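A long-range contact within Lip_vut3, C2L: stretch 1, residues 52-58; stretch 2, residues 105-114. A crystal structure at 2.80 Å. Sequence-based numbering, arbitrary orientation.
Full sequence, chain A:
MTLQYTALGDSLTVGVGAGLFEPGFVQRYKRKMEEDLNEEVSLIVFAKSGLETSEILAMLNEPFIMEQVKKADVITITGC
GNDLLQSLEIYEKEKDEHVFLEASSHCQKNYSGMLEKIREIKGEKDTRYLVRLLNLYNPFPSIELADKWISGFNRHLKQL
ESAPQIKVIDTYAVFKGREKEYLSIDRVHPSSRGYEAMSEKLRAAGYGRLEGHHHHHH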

# COMPACT_ATOMS: atom_id res chain seq x y z
N GLU A 52 5.83 -8.05 -17.13
CA GLU A 52 5.48 -8.66 -18.40
C GLU A 52 6.19 -10.00 -18.58
O GLU A 52 7.06 -10.39 -17.79
CB GLU A 52 5.81 -7.71 -19.55
CG GLU A 52 5.06 -6.39 -19.47
CD GLU A 52 5.16 -5.57 -20.74
OE1 GLU A 52 5.62 -6.11 -21.77
OE2 GLU A 52 4.77 -4.38 -20.72
N THR A 53 5.79 -10.72 -19.63
CA THR A 53 6.23 -12.11 -19.79
C THR A 53 7.73 -12.21 -20.04
O THR A 53 8.36 -13.18 -19.60
CB THR A 53 5.46 -12.77 -20.94
OG1 THR A 53 5.65 -12.01 -22.14
CG2 THR A 53 3.97 -12.84 -20.61
N SER A 54 8.33 -11.24 -20.73
CA SER A 54 9.76 -11.29 -20.98
C SER A 54 10.55 -11.21 -19.68
O SER A 54 11.56 -11.91 -19.51
CB SER A 54 10.18 -10.17 -21.93
OG SER A 54 9.96 -8.90 -21.35
N GLU A 55 10.10 -10.37 -18.74
CA GLU A 55 10.78 -10.27 -17.46
C GLU A 55 10.66 -11.56 -16.67
O GLU A 55 11.63 -12.02 -16.06
CB GLU A 55 10.21 -9.10 -16.66
CG GLU A 55 10.40 -7.75 -17.32
CD GLU A 55 9.40 -6.72 -16.84
OE1 GLU A 55 8.30 -7.13 -16.41
OE2 GLU A 55 9.70 -5.51 -16.89
N ILE A 56 9.46 -12.16 -16.67
CA ILE A 56 9.25 -13.42 -15.95
C ILE A 56 10.20 -14.50 -16.48
O ILE A 56 10.70 -15.33 -15.72
CB ILE A 56 7.78 -13.85 -16.07
CG1 ILE A 56 6.86 -12.77 -15.49
CG2 ILE A 56 7.55 -15.18 -15.35
CD1 ILE A 56 5.39 -13.08 -15.61
N LEU A 57 10.46 -14.49 -17.79
CA LEU A 57 11.43 -15.42 -18.36
C LEU A 57 12.84 -15.08 -17.90
O LEU A 57 13.64 -15.99 -17.62
CB LEU A 57 11.33 -15.40 -19.88
CG LEU A 57 12.44 -16.09 -20.68
CD1 LEU A 57 12.57 -17.55 -20.27
CD2 LEU A 57 12.18 -15.97 -22.17
N ALA A 58 13.17 -13.79 -17.80
CA ALA A 58 14.49 -13.39 -17.35
C ALA A 58 14.71 -13.65 -15.87
O ALA A 58 15.86 -13.69 -15.42
CB ALA A 58 14.73 -11.91 -17.67
N SER A 105 1.95 -12.50 -29.90
CA SER A 105 2.98 -13.41 -30.39
C SER A 105 4.21 -13.40 -29.49
O SER A 105 4.91 -14.42 -29.39
CB SER A 105 3.37 -13.04 -31.82
OG SER A 105 4.38 -13.90 -32.32
N HIS A 106 4.50 -12.28 -28.83
CA HIS A 106 5.65 -12.22 -27.94
C HIS A 106 5.38 -12.98 -26.65
O HIS A 106 6.29 -13.61 -26.10
CB HIS A 106 6.00 -10.76 -27.63
CG HIS A 106 6.58 -10.03 -28.80
ND1 HIS A 106 6.88 -8.68 -28.76
CD2 HIS A 106 6.92 -10.45 -30.05
CE1 HIS A 106 7.38 -8.31 -29.93
NE2 HIS A 106 7.41 -9.36 -30.73
N CYS A 107 4.15 -12.93 -26.14
CA CYS A 107 3.81 -13.66 -24.93
C CYS A 107 3.88 -15.16 -25.15
O CYS A 107 4.46 -15.89 -24.34
CB CYS A 107 2.41 -13.26 -24.45
SG CYS A 107 2.23 -11.55 -23.90
N GLN A 108 3.29 -15.64 -26.25
CA GLN A 108 3.34 -17.07 -26.56
C GLN A 108 4.78 -17.55 -26.74
O GLN A 108 5.09 -18.71 -26.43
CB GLN A 108 2.51 -17.37 -27.80
CG GLN A 108 1.78 -18.70 -27.77
CD GLN A 108 2.55 -19.82 -28.44
OE1 GLN A 108 2.15 -20.33 -29.48
NE2 GLN A 108 3.67 -20.20 -27.84
N LYS A 109 5.66 -16.67 -27.23
CA LYS A 109 7.07 -17.03 -27.34
C LYS A 109 7.74 -17.08 -25.97
O LYS A 109 8.54 -17.99 -25.70
CB LYS A 109 7.78 -16.02 -28.25
CG LYS A 109 9.29 -15.98 -28.11
CD LYS A 109 9.86 -14.76 -28.82
CE LYS A 109 9.20 -13.48 -28.32
NZ LYS A 109 9.63 -12.28 -29.08
N ASN A 110 7.42 -16.13 -25.09
CA ASN A 110 8.02 -16.12 -23.76
C ASN A 110 7.50 -17.28 -22.91
O ASN A 110 8.26 -17.87 -22.13
CB ASN A 110 7.75 -14.79 -23.07
CG ASN A 110 8.39 -13.62 -23.79
OD1 ASN A 110 9.39 -13.78 -24.49
ND2 ASN A 110 7.81 -12.44 -23.63
N TYR A 111 6.21 -17.60 -23.04
CA TYR A 111 5.67 -18.76 -22.34
C TYR A 111 6.40 -20.04 -22.74
O TYR A 111 6.78 -20.84 -21.89
CB TYR A 111 4.17 -18.89 -22.61
CG TYR A 111 3.29 -18.11 -21.66
CD1 TYR A 111 3.07 -18.57 -20.36
CD2 TYR A 111 2.67 -16.94 -22.05
CE1 TYR A 111 2.26 -17.87 -19.49
CE2 TYR A 111 1.86 -16.23 -21.18
CZ TYR A 111 1.66 -16.70 -19.90
OH TYR A 111 0.85 -16.00 -19.04
N SER A 112 6.60 -20.23 -24.05
CA SER A 112 7.38 -21.37 -24.51
C SER A 112 8.83 -21.27 -24.05
O SER A 112 9.48 -22.30 -23.84
CB SER A 112 7.32 -21.46 -26.04
OG SER A 112 8.19 -22.46 -26.53
N GLY A 113 9.34 -20.05 -23.88
CA GLY A 113 10.71 -19.90 -23.43
C GLY A 113 10.90 -20.27 -21.97
O GLY A 113 11.84 -20.99 -21.62
N MSE A 114 10.01 -19.80 -21.11
CA MSE A 114 10.11 -20.10 -19.69
C MSE A 114 9.78 -21.56 -19.42
O MSE A 114 10.29 -22.15 -18.47
CB MSE A 114 9.19 -19.17 -18.87
CG MSE A 114 7.72 -19.26 -19.22
SE MSE A 114 6.68 -17.82 -18.40
CE MSE A 114 7.57 -16.30 -19.23

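The two stretches pack as nearly parallel helices: the axes of 53-58 and 105-114 are inclined by 14° and approach to 8.9 Å, burying 396 Å² in total. Glu52, at the N-cap position, makes no contact with stretch 2; its backbone N donates instead to Glu55 OE1 (2.7 Å), a bond within the first turn.

Thr53 provides the polar anchor. Its CA-to-CB bond points toward stretch 2, and with chi1 at 57° (p) its hydroxyl meets the amide of Asn110, whose ND2 donates to Thr53 OG1 at 2.7 Å with an N-H...O angle of 173°. This is the single hydrogen bond across the interface, and both residues are buried, so the bond pairs one amide N-H with the threonine oxygen where water has little access. The same ND2 lies 3.2 Å from Ser54 N, but both are donors, so proximity there is not bonding. The methyl of Thr53 faces another neighbour: CG2 sits 4.0 Å from Tyr111 CE2, approaching the ring obliquely. The CA-to-CB bond of Ser54 points sideways and the residue adds little; its OG is hydrogen-bonded elsewhere in the structure.

Glu55 points away, and Ile56 touches stretch 2 from the side, with CB 4.0 Å from Met114 CE. One turn beyond Thr53, Leu57 again points toward the partner and supplies the apolar counterpart of the anchor. Its CD1 lies 3.6 Å from Gly113 C and 3.5 Å from Met114 N, so the branched side chain rests against backbone. Glycine suits this position: an ideal CB on Gly113 would come within 3.1 Å of Leu57 CD2, a tight fit. Met114, modelled as selenomethionine, bends its chain (chi1 p, chi2 t, chi3 p) so that CE lies 3.9 Å from Leu57 CB and 3.2 Å from Thr53 O. Ala58 lies beyond reach of stretch 2.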